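Local coordinates for protein TRAP dicarboxylate transporter-DctP subunit (Desulfovibrio salexigens, PDB 4N6D) that probably binds a small organic acid in the periplasm and hands it to a tripartite ATP-independent periplasmic (TRAP) transporter, at residues A[32-37]-A[49-54]; A[56-61]-A[259-264]; A[60-65]-A[248-253]. One frame throughout, in Å; residues are numbered along the deposited sequence.

Contact 1: residues A[32-37]-A[49-54]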
loop_
_atom_site.group_PDB
_atom_site.type_symbol
_atom_site.label_atom_id
_atom_site.label_comp_id
_atom_site.label_asym_id
_atom_site.label_seq_id
_atom_site.Cartn_x
_atom_site.Cartn_y
_atom_site.Cartn_z
ATOM N N LEU A 32 17.231 19.096 -2.739
ATOM C CA LEU A 32 16.126 18.388 -3.378
ATOM C C LEU A 32 14.817 18.612 -2.626
ATOM O O LEU A 32 14.766 18.446 -1.405
ATOM C CB LEU A 32 16.418 16.901 -3.399
ATOM C CG LEU A 32 17.698 16.491 -4.126
ATOM C CD1 LEU A 32 18.027 15.040 -3.859
ATOM C CD2 LEU A 32 17.559 16.794 -5.614
ATOM N N SER A 33 13.747 18.917 -3.350
ATOM C CA SER A 33 12.421 18.991 -2.761
ATOM C C SER A 33 11.704 17.649 -2.920
ATOM O O SER A 33 11.843 16.995 -3.944
ATOM C CB SER A 33 11.590 20.092 -3.430
ATOM O OG SER A 33 11.553 19.855 -4.831
ATOM N N TYR A 34 10.944 17.250 -1.899
ATOM C CA TYR A 34 10.283 15.957 -1.871
ATOM C C TYR A 34 8.811 16.208 -1.531
ATOM O O TYR A 34 8.453 16.563 -0.394
ATOM C CB TYR A 34 11.032 15.074 -0.857
ATOM C CG TYR A 34 10.697 13.603 -0.796
ATOM C CD1 TYR A 34 11.689 12.686 -0.514
ATOM C CD2 TYR A 34 9.401 13.131 -0.946
ATOM C CE1 TYR A 34 11.409 11.327 -0.392
ATOM C CE2 TYR A 34 9.119 11.771 -0.840
ATOM C CZ TYR A 34 10.132 10.881 -0.550
ATOM O OH TYR A 34 9.899 9.531 -0.412
ATOM N N ALA A 35 7.964 16.086 -2.555
ATOM C CA ALA A 35 6.526 16.293 -2.420
ATOM C C ALA A 35 5.859 15.009 -1.950
ATOM O O ALA A 35 6.240 13.927 -2.364
ATOM C CB ALA A 35 5.931 16.739 -3.751
ATOM N N ASN A 36 4.856 15.146 -1.096
ATOM C CA ASN A 36 4.117 14.000 -0.594
ATOM C C ASN A 36 2.686 14.422 -0.304
ATOM O O ASN A 36 2.468 15.419 0.368
ATOM C CB ASN A 36 4.809 13.471 0.662
ATOM C CG ASN A 36 4.814 11.976 0.734
ATOM O OD1 ASN A 36 3.839 11.322 0.350
ATOM N ND2 ASN A 36 5.916 11.416 1.232
ATOM N N PHE A 37 1.708 13.686 -0.812
ATOM C CA PHE A 37 0.334 14.158 -0.770
ATOM C C PHE A 37 -0.411 13.976 0.589
ATOM O O PHE A 37 -1.218 14.838 0.970
ATOM C CB PHE A 37 -0.479 13.553 -1.920
ATOM C CG PHE A 37 -0.714 12.085 -1.787
ATOM C CD1 PHE A 37 -1.767 11.599 -1.008
ATOM C CD2 PHE A 37 0.120 11.178 -2.423
ATOM C CE1 PHE A 37 -1.974 10.235 -0.873
ATOM C CE2 PHE A 37 -0.074 9.813 -2.282
ATOM C CZ PHE A 37 -1.127 9.344 -1.503
ATOM N N GLU A 49 10.638 11.141 5.717
ATOM C CA GLU A 49 11.542 11.809 6.660
ATOM C C GLU A 49 12.736 10.937 7.002
ATOM O O GLU A 49 13.839 11.436 7.156
ATOM C CB GLU A 49 10.831 12.213 7.956
ATOM C CG GLU A 49 9.704 13.210 7.760
ATOM C CD GLU A 49 10.174 14.543 7.204
ATOM O OE1 GLU A 49 11.352 14.896 7.402
ATOM O OE2 GLU A 49 9.362 15.229 6.556
ATOM N N ARG A 50 12.515 9.633 7.153
ATOM C CA ARG A 50 13.628 8.723 7.454
ATOM C C ARG A 50 14.599 8.645 6.274
ATOM O O ARG A 50 15.825 8.634 6.450
ATOM C CB ARG A 50 13.095 7.343 7.823
ATOM C CG ARG A 50 14.176 6.382 8.341
ATOM C CD ARG A 50 14.619 5.442 7.262
ATOM N NE ARG A 50 15.733 4.618 7.732
ATOM C CZ ARG A 50 16.382 3.744 6.969
ATOM N NH1 ARG A 50 16.008 3.551 5.709
ATOM N NH2 ARG A 50 17.397 3.044 7.484
ATOM N N TRP A 51 14.047 8.644 5.069
ATOM C CA TRP A 51 14.859 8.619 3.866
ATOM C C TRP A 51 15.727 9.873 3.807
ATOM O O TRP A 51 16.921 9.789 3.536
ATOM C CB TRP A 51 13.953 8.524 2.654
ATOM C CG TRP A 51 14.663 8.360 1.336
ATOM C CD1 TRP A 51 15.026 7.180 0.753
ATOM C CD2 TRP A 51 15.042 9.392 0.423
ATOM N NE1 TRP A 51 15.638 7.414 -0.458
ATOM C CE2 TRP A 51 15.656 8.765 -0.686
ATOM C CE3 TRP A 51 14.942 10.791 0.437
ATOM C CZ2 TRP A 51 16.140 9.477 -1.775
ATOM C CZ3 TRP A 51 15.443 11.503 -0.651
ATOM C CH2 TRP A 51 16.038 10.845 -1.729
ATOM N N LYS A 52 15.130 11.035 4.066
ATOM C CA LYS A 52 15.872 12.280 4.165
ATOM C C LYS A 52 17.038 12.168 5.145
ATOM O O LYS A 52 18.184 12.566 4.863
ATOM C CB LYS A 52 14.933 13.407 4.620
ATOM C CG LYS A 52 15.667 14.630 5.187
ATOM C CD LYS A 52 14.741 15.815 5.422
ATOM C CE LYS A 52 15.487 16.958 6.120
ATOM N NZ LYS A 52 14.704 18.233 6.143
ATOM N N GLN A 53 16.742 11.638 6.324
ATOM C CA GLN A 53 17.761 11.530 7.368
ATOM C C GLN A 53 18.951 10.721 6.853
ATOM O O GLN A 53 20.097 11.104 7.034
ATOM C CB GLN A 53 17.180 10.858 8.609
ATOM C CG GLN A 53 16.172 11.724 9.364
ATOM C CD GLN A 53 15.311 10.921 10.330
ATOM O OE1 GLN A 53 15.649 9.793 10.712
ATOM N NE2 GLN A 53 14.184 11.502 10.726
ATOM N N GLU A 54 18.667 9.594 6.214
ATOM C CA GLU A 54 19.734 8.715 5.751
ATOM C C GLU A 54 20.494 9.308 4.573
ATOM O O GLU A 54 21.694 9.181 4.482
ATOM C CB GLU A 54 19.176 7.340 5.387
ATOM C CG GLU A 54 18.912 6.446 6.593
ATOM C CD GLU A 54 20.091 6.397 7.593
ATOM O OE1 GLU A 54 21.255 6.081 7.214
ATOM O OE2 GLU A 54 19.855 6.715 8.768
#

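Contact 2: residues A[56-61]-A[259-264]. With I3C (5-amino-2,4,6-triiodobenzene-1,3-dicarboxylic acid), chain B.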
loop_
_atom_site.group_PDB
_atom_site.type_symbol
_atom_site.label_atom_id
_atom_site.label_comp_id
_atom_site.label_asym_id
_atom_site.label_seq_id
_atom_site.Cartn_x
_atom_site.Cartn_y
_atom_site.Cartn_z
ATOM N N GLU A 56 20.965 12.614 3.923
ATOM C CA GLU A 56 21.803 13.694 4.395
ATOM C C GLU A 56 23.008 13.148 5.136
ATOM O O GLU A 56 24.111 13.682 5.007
ATOM C CB GLU A 56 20.986 14.671 5.273
ATOM C CG GLU A 56 19.854 15.309 4.481
ATOM C CD GLU A 56 19.131 16.452 5.201
ATOM O OE1 GLU A 56 19.214 16.546 6.447
ATOM O OE2 GLU A 56 18.489 17.274 4.497
ATOM N N LYS A 57 22.807 12.072 5.892
ATOM C CA LYS A 57 23.891 11.502 6.695
ATOM C C LYS A 57 24.895 10.823 5.773
ATOM O O LYS A 57 26.095 11.055 5.884
ATOM C CB LYS A 57 23.351 10.505 7.728
ATOM C CG LYS A 57 24.417 9.897 8.648
ATOM C CD LYS A 57 23.765 8.984 9.676
ATOM C CE LYS A 57 24.794 8.273 10.555
ATOM N NZ LYS A 57 24.139 7.199 11.314
ATOM N N ARG A 58 24.405 9.985 4.860
ATOM C CA ARG A 58 25.301 9.144 4.058
ATOM C C ARG A 58 26.080 9.940 3.024
ATOM O O ARG A 58 27.155 9.528 2.597
ATOM C CB ARG A 58 24.502 8.046 3.365
ATOM C CG ARG A 58 24.018 7.028 4.332
ATOM C CD ARG A 58 23.175 5.983 3.648
ATOM N NE ARG A 58 22.495 5.166 4.633
ATOM C CZ ARG A 58 21.932 3.985 4.379
ATOM N NH1 ARG A 58 22.019 3.423 3.174
ATOM N NH2 ARG A 58 21.322 3.335 5.359
ATOM N N THR A 59 25.545 11.094 2.633
ATOM C CA THR A 59 26.245 11.982 1.698
ATOM C C THR A 59 27.084 13.050 2.405
ATOM O O THR A 59 27.619 13.970 1.762
ATOM C CB THR A 59 25.270 12.682 0.715
ATOM O OG1 THR A 59 24.421 13.589 1.427
ATOM C CG2 THR A 59 24.446 11.692 -0.048
ATOM N N ALA A 60 27.194 12.924 3.723
ATOM C CA ALA A 60 28.061 13.786 4.517
ATOM C C ALA A 60 27.651 15.212 4.315
ATOM O O ALA A 60 28.479 16.116 4.260
ATOM C CB ALA A 60 29.524 13.587 4.145
ATOM N N GLY A 61 26.347 15.410 4.202
ATOM C CA GLY A 61 25.787 16.747 4.091
ATOM C C GLY A 61 25.865 17.359 2.704
ATOM O O GLY A 61 25.460 18.495 2.520
ATOM N N GLY A 259 17.332 2.033 -2.321
ATOM C CA GLY A 259 16.061 1.633 -2.915
ATOM C C GLY A 259 15.457 0.421 -2.212
ATOM O O GLY A 259 14.328 0.455 -1.709
ATOM N N ARG A 260 16.204 -0.672 -2.181
ATOM C CA ARG A 260 15.720 -1.864 -1.492
ATOM C C ARG A 260 15.606 -1.629 0.017
ATOM O O ARG A 260 14.638 -2.057 0.657
ATOM C CB ARG A 260 16.634 -3.063 -1.760
ATOM C CG ARG A 260 16.053 -4.347 -1.222
ATOM C CD ARG A 260 17.144 -5.383 -1.015
ATOM N NE ARG A 260 16.612 -6.524 -0.278
ATOM C CZ ARG A 260 15.848 -7.452 -0.822
ATOM N NH1 ARG A 260 15.570 -7.390 -2.117
ATOM N NH2 ARG A 260 15.388 -8.457 -0.080
ATOM N N GLU A 261 16.586 -0.943 0.588
ATOM C CA GLU A 261 16.598 -0.699 2.021
ATOM C C GLU A 261 15.337 0.043 2.429
ATOM O O GLU A 261 14.722 -0.261 3.446
ATOM C CB GLU A 261 17.789 0.158 2.441
ATOM C CG GLU A 261 19.148 -0.432 2.199
ATOM C CD GLU A 261 20.253 0.375 2.872
ATOM O OE1 GLU A 261 19.925 1.173 3.774
ATOM O OE2 GLU A 261 21.438 0.182 2.504
ATOM N N GLN A 262 14.976 1.068 1.665
ATOM C CA GLN A 262 13.836 1.896 2.040
ATOM C C GLN A 262 12.515 1.153 1.861
ATOM O O GLN A 262 11.564 1.379 2.619
ATOM C CB GLN A 262 13.852 3.233 1.281
ATOM C CG GLN A 262 12.862 4.257 1.791
ATOM C CD GLN A 262 13.212 4.764 3.155
ATOM O OE1 GLN A 262 14.313 4.553 3.633
ATOM N NE2 GLN A 262 12.279 5.463 3.783
ATOM N N ALA A 263 12.445 0.272 0.866
ATOM C CA ALA A 263 11.272 -0.577 0.696
ATOM C C ALA A 263 11.081 -1.421 1.977
ATOM O O ALA A 263 9.982 -1.487 2.553
ATOM C CB ALA A 263 11.443 -1.482 -0.534
ATOM N N GLU A 264 12.154 -2.077 2.414
ATOM C CA GLU A 264 12.115 -2.893 3.633
ATOM C C GLU A 264 11.811 -2.056 4.868
ATOM O O GLU A 264 10.994 -2.430 5.700
ATOM C CB GLU A 264 13.442 -3.631 3.836
ATOM C CG GLU A 264 13.456 -4.535 5.048
ATOM C CD GLU A 264 14.691 -5.423 5.121
ATOM O OE1 GLU A 264 15.336 -5.662 4.086
ATOM O OE2 GLU A 264 15.013 -5.884 6.225
HETATM I I3 I3C B . 32.864 15.085 7.612
HETATM I I2 I3C B . 27.036 16.453 7.732
HETATM I I1 I3C B . 31.205 20.819 7.923
HETATM O O8 I3C B . 33.702 18.599 6.695
HETATM O O9 I3C B . 33.829 18.098 8.810
HETATM C C10 I3C B . 28.223 19.381 7.880
HETATM N N13 I3C B . 29.700 14.709 7.622
HETATM C C1 I3C B . 31.690 17.844 7.757
HETATM C C6 I3C B . 31.341 16.513 7.690
HETATM C C5 I3C B . 30.026 16.103 7.683
HETATM C C4 I3C B . 29.038 17.053 7.744
HETATM C C3 I3C B . 29.347 18.398 7.809
HETATM C C2 I3C B . 30.678 18.788 7.816
HETATM C C7 I3C B . 33.143 18.206 7.758
HETATM O O11 I3C B . 27.943 19.928 8.980
HETATM O O12 I3C B . 27.539 19.645 6.854
#

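Contact 3: residues A[60-65]-A[248-253]. With I3C (5-amino-2,4,6-triiodobenzene-1,3-dicarboxylic acid), chain B.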
loop_
_atom_site.group_PDB
_atom_site.type_symbol
_atom_site.label_atom_id
_atom_site.label_comp_id
_atom_site.label_asym_id
_atom_site.label_seq_id
_atom_site.Cartn_x
_atom_site.Cartn_y
_atom_site.Cartn_z
ATOM N N ALA A 60 27.194 12.924 3.723
ATOM C CA ALA A 60 28.061 13.786 4.517
ATOM C C ALA A 60 27.651 15.212 4.315
ATOM O O ALA A 60 28.479 16.116 4.260
ATOM C CB ALA A 60 29.524 13.587 4.145
ATOM N N GLY A 61 26.347 15.410 4.202
ATOM C CA GLY A 61 25.787 16.747 4.091
ATOM C C GLY A 61 25.865 17.359 2.704
ATOM O O GLY A 61 25.460 18.495 2.520
ATOM N N LYS A 62 26.364 16.618 1.715
ATOM C CA LYS A 62 26.426 17.151 0.358
ATOM C C LYS A 62 25.045 17.354 -0.244
ATOM O O LYS A 62 24.855 18.226 -1.089
ATOM C CB LYS A 62 27.249 16.249 -0.554
ATOM C CG LYS A 62 28.739 16.323 -0.276
ATOM C CD LYS A 62 29.505 15.511 -1.298
ATOM C CE LYS A 62 29.086 14.062 -1.251
ATOM N NZ LYS A 62 29.872 13.227 -2.185
ATOM N N VAL A 63 24.087 16.552 0.199
ATOM C CA VAL A 63 22.698 16.677 -0.233
ATOM C C VAL A 63 21.840 17.104 0.941
ATOM O O VAL A 63 22.002 16.589 2.056
ATOM C CB VAL A 63 22.137 15.315 -0.729
ATOM C CG1 VAL A 63 20.658 15.428 -1.114
ATOM C CG2 VAL A 63 22.943 14.812 -1.907
ATOM N N GLN A 64 20.950 18.058 0.701
ATOM C CA GLN A 64 19.900 18.388 1.649
ATOM C C GLN A 64 18.554 18.127 0.980
ATOM O O GLN A 64 18.413 18.292 -0.229
ATOM C CB GLN A 64 20.001 19.846 2.131
ATOM C CG GLN A 64 19.703 20.875 1.090
ATOM C CD GLN A 64 19.863 22.287 1.622
ATOM O OE1 GLN A 64 20.627 22.528 2.573
ATOM N NE2 GLN A 64 19.141 23.226 1.023
ATOM N N VAL A 65 17.571 17.730 1.780
ATOM C CA VAL A 65 16.222 17.446 1.292
ATOM C C VAL A 65 15.194 18.285 2.056
ATOM O O VAL A 65 15.174 18.284 3.299
ATOM C CB VAL A 65 15.893 15.948 1.498
ATOM C CG1 VAL A 65 14.512 15.614 0.910
ATOM C CG2 VAL A 65 16.952 15.088 0.868
ATOM N N PRO A 248 26.167 13.536 -8.660
ATOM C CA PRO A 248 27.449 12.858 -8.883
ATOM C C PRO A 248 27.321 11.360 -8.637
ATOM O O PRO A 248 26.420 10.931 -7.923
ATOM C CB PRO A 248 28.363 13.462 -7.813
ATOM C CG PRO A 248 27.663 14.654 -7.289
ATOM C CD PRO A 248 26.212 14.460 -7.514
ATOM N N ASP A 249 28.222 10.567 -9.196
ATOM C CA ASP A 249 28.125 9.118 -9.056
ATOM C C ASP A 249 28.089 8.621 -7.612
ATOM O O ASP A 249 27.391 7.648 -7.304
ATOM C CB ASP A 249 29.288 8.454 -9.801
ATOM C CG ASP A 249 29.051 8.392 -11.304
ATOM O OD1 ASP A 249 27.879 8.476 -11.727
ATOM O OD2 ASP A 249 30.030 8.238 -12.055
ATOM N N ASP A 250 28.841 9.242 -6.709
ATOM C CA ASP A 250 28.813 8.774 -5.324
ATOM C C ASP A 250 27.467 8.996 -4.643
ATOM O O ASP A 250 27.001 8.150 -3.868
ATOM C CB ASP A 250 29.956 9.377 -4.488
ATOM C CG ASP A 250 29.870 10.888 -4.343
ATOM O OD1 ASP A 250 29.246 11.557 -5.175
ATOM O OD2 ASP A 250 30.458 11.412 -3.381
ATOM N N VAL A 251 26.834 10.120 -4.956
ATOM C CA VAL A 251 25.468 10.377 -4.508
ATOM C C VAL A 251 24.462 9.401 -5.138
ATOM O O VAL A 251 23.570 8.886 -4.455
ATOM C CB VAL A 251 25.059 11.853 -4.781
ATOM C CG1 VAL A 251 23.601 12.080 -4.421
ATOM C CG2 VAL A 251 25.939 12.794 -3.983
ATOM N N LYS A 252 24.590 9.136 -6.438
ATOM C CA LYS A 252 23.710 8.154 -7.083
ATOM C C LYS A 252 23.821 6.803 -6.406
ATOM O O LYS A 252 22.814 6.124 -6.182
ATOM C CB LYS A 252 24.024 8.005 -8.575
ATOM C CG LYS A 252 23.648 9.206 -9.445
ATOM C CD LYS A 252 23.768 8.838 -10.919
ATOM C CE LYS A 252 23.370 9.968 -11.852
ATOM N NZ LYS A 252 23.805 9.649 -13.233
ATOM N N LYS A 253 25.042 6.399 -6.051
ATOM C CA LYS A 253 25.204 5.134 -5.361
ATOM C C LYS A 253 24.458 5.104 -4.027
ATOM O O LYS A 253 23.822 4.114 -3.684
ATOM C CB LYS A 253 26.679 4.850 -5.116
ATOM C CG LYS A 253 26.875 3.516 -4.441
ATOM C CD LYS A 253 28.329 3.188 -4.230
ATOM C CE LYS A 253 28.514 1.693 -4.027
ATOM N NZ LYS A 253 27.512 1.083 -3.142
HETATM I I3 I3C B . 32.864 15.085 7.612
HETATM I I2 I3C B . 27.036 16.453 7.732
HETATM I I1 I3C B . 31.205 20.819 7.923
HETATM O O8 I3C B . 33.702 18.599 6.695
HETATM O O9 I3C B . 33.829 18.098 8.810
HETATM C C10 I3C B . 28.223 19.381 7.880
HETATM N N13 I3C B . 29.700 14.709 7.622
HETATM C C1 I3C B . 31.690 17.844 7.757
HETATM C C6 I3C B . 31.341 16.513 7.690
HETATM C C5 I3C B . 30.026 16.103 7.683
HETATM C C4 I3C B . 29.038 17.053 7.744
HETATM C C3 I3C B . 29.347 18.398 7.809
HETATM C C2 I3C B . 30.678 18.788 7.816
HETATM C C7 I3C B . 33.143 18.206 7.758
HETATM O O11 I3C B . 27.943 19.928 8.980
HETATM O O12 I3C B . 27.539 19.645 6.854
HETATM O O HOH W 1 29.806 14.234 -4.512
#

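Contact 1: residues A[32-37]-A[49-54]
Tyr34 and Trp51 meet as an offset edge-to-face aromatic pair, the edge of the tyrosine turned toward the face of the indole. Tyr34 CE1 comes to 3.7 Å from Trp51 CE3, which lies near the plane of the tyrosine ring, and Tyr34 CD1 is 3.9 Å from Trp51 CZ3. The CD1-CE1 side of the phenol slants across the CE3-CZ3 bond of the benzo ring. The ring centroids are 5.5 Å apart and the planes stand at 72°, so the rings do not stack in parallel. The offset geometry probably retains part of the usual attraction between C-H edge and ring face.

Both residues turn CG anti to the backbone N (chi1 -170° for Tyr34, -175° for Trp51), which carries each ring out from its backbone into the space between strand and helix. With the nearest CA atoms, Tyr34 and Lys52, 9.0 Å apart, long flat side chains suit this layer, since together they fill the distance between strand and helix. Tyrosine also offers a hydroxyl: its OH is hydrogen-bonded to NE2 of Gln47, one turn earlier in the helix, so the buried polar end is satisfied.

The contact packs helix 43-58 onto strand 30-35 inside the beta-alpha-beta unit that strand 63-68 completes. Ile90 of strand 90-94 touches both aromatic side chains, while Val65 of strand 63-68 and Ile237 of strand 234-240 also pack on Tyr34, placing the pair within the apolar layer between sheet and helix.

Contact 2: residues A[56-61]-A[259-264]
A Schellman motif closes helix 43-58, and Arg58, the last helical residue and part of this capping turn, reaches across to Glu261 on the long helix 249-285. In the motif, Gly61 N bonds to Glu56 O and Ala60 N to Lys57 O, with Ala60 as the C-prime residue at positive phi. Gly61 also has positive phi, a conformation that glycine adopts easily. This turn lies against the bound triiodinated phasing compound: Ala60 CA is 3.6 Å from its N13.

The salt bridge is an end-on grip in which two guanidinium nitrogens share one oxygen. Arg58 NH2 donates to Glu261 OE1 at 3.0 Å, using the syn lone pair of that oxygen, and Arg58 NH1 donates to the same OE1 at 3.1 Å, arriving from above the carboxylate plane. Both bonds are clearly bent, at 147° for NH2 and 142° for NH1. A longer, weak bond joins Arg58 NH1 to Glu261 OE2 at 3.4 Å. OE1 stays near the guanidinium plane, but the two flat groups are turned 54° apart, so this is not the coplanar, two-oxygen pairing. Arg58 is extended from CG to NE and Glu261 beyond CG; the side chains come from opposite directions and span CA atoms 13.3 Å apart, a distance well matched to two long, extended charged side chains.

Arg58 has a second carboxylate partner, since its NE is in a salt bridge with Glu54. The Arg58 side chain also touches Val254 and Leu258. Held between two acidic groups, the guanidinium has its rotation limited; at the surface, solvent probably screens the attraction between the charges.

Contact 3: residues A[60-65]-A[248-253]
Val63 and Val251 mark the closest backbone approach, their CA atoms 8.1 Å apart, where the start of strand 63-68 passes the first turn of helix 249-285. Their side chains meet through methyl groups: Val63 CG2 lies 3.8 Å from Val251 CG1 and 4.2 Å from Val251 CG2, so one methyl of the strand residue rests against both branches of the helix residue. The two side chains cross at a slant. Both are compact and apolar, which suits a buried seam; the beta-branched shape is especially at ease in the strand, at Val63.

Outward from this apolar pair, Lys62 and Asp250 approach from opposite directions at the protein surface. The lysine chain bends at its third torsion (chi3 -60°), which, as modelled, turns the end of the chain toward the acid. Opposite charges suit the pair, and they form a salt bridge, but NZ and OD2 are modelled too close together, so the detail of this approach is doubtful. A water donates a hydrogen bond to Asp250 OD1 at 2.8 Å; the same water lies near Lys62 NZ, though that link is as uncertain as the position of NZ. Asp250 OD1 takes a further, weak hydrogen bond from Val251 N, its own neighbour in the first turn. Pro248 stands at the N-cap position, and its O receives Lys252 N at 3.0 Å, opening the helical bonding.

Around the pair, Val63 packs also on Ile30 and Leu32 of the adjacent strand 30-35, while Pro248 touches Ile30. The start of helix 249-285 is thereby fitted against the edge of the sheet formed by strand 63-68, with Val55 of helix 43-58 also against Val63.

The three contacts gather on one side of the chain's centre. The centre of contact 2 lies about 11 Å from that of contact 1 and about 10 Å from that of contact 3, while the centres of contact 1 and contact 3 are about 14 Å apart. Contact 1 closes within the first beta-alpha-beta unit before the others open; contacts 2 and 3 then leave from overlapping residues at the helix-to-strand turn and reach helix 249-285, some 180 to 200 residues later. Arg50 and Gln262 join contacts 1 and 2 by a probable hydrogen bond, as Glu56 and Val65 join 2 and 3. An N-terminal unit is thus tied to a helix from late in the sequence.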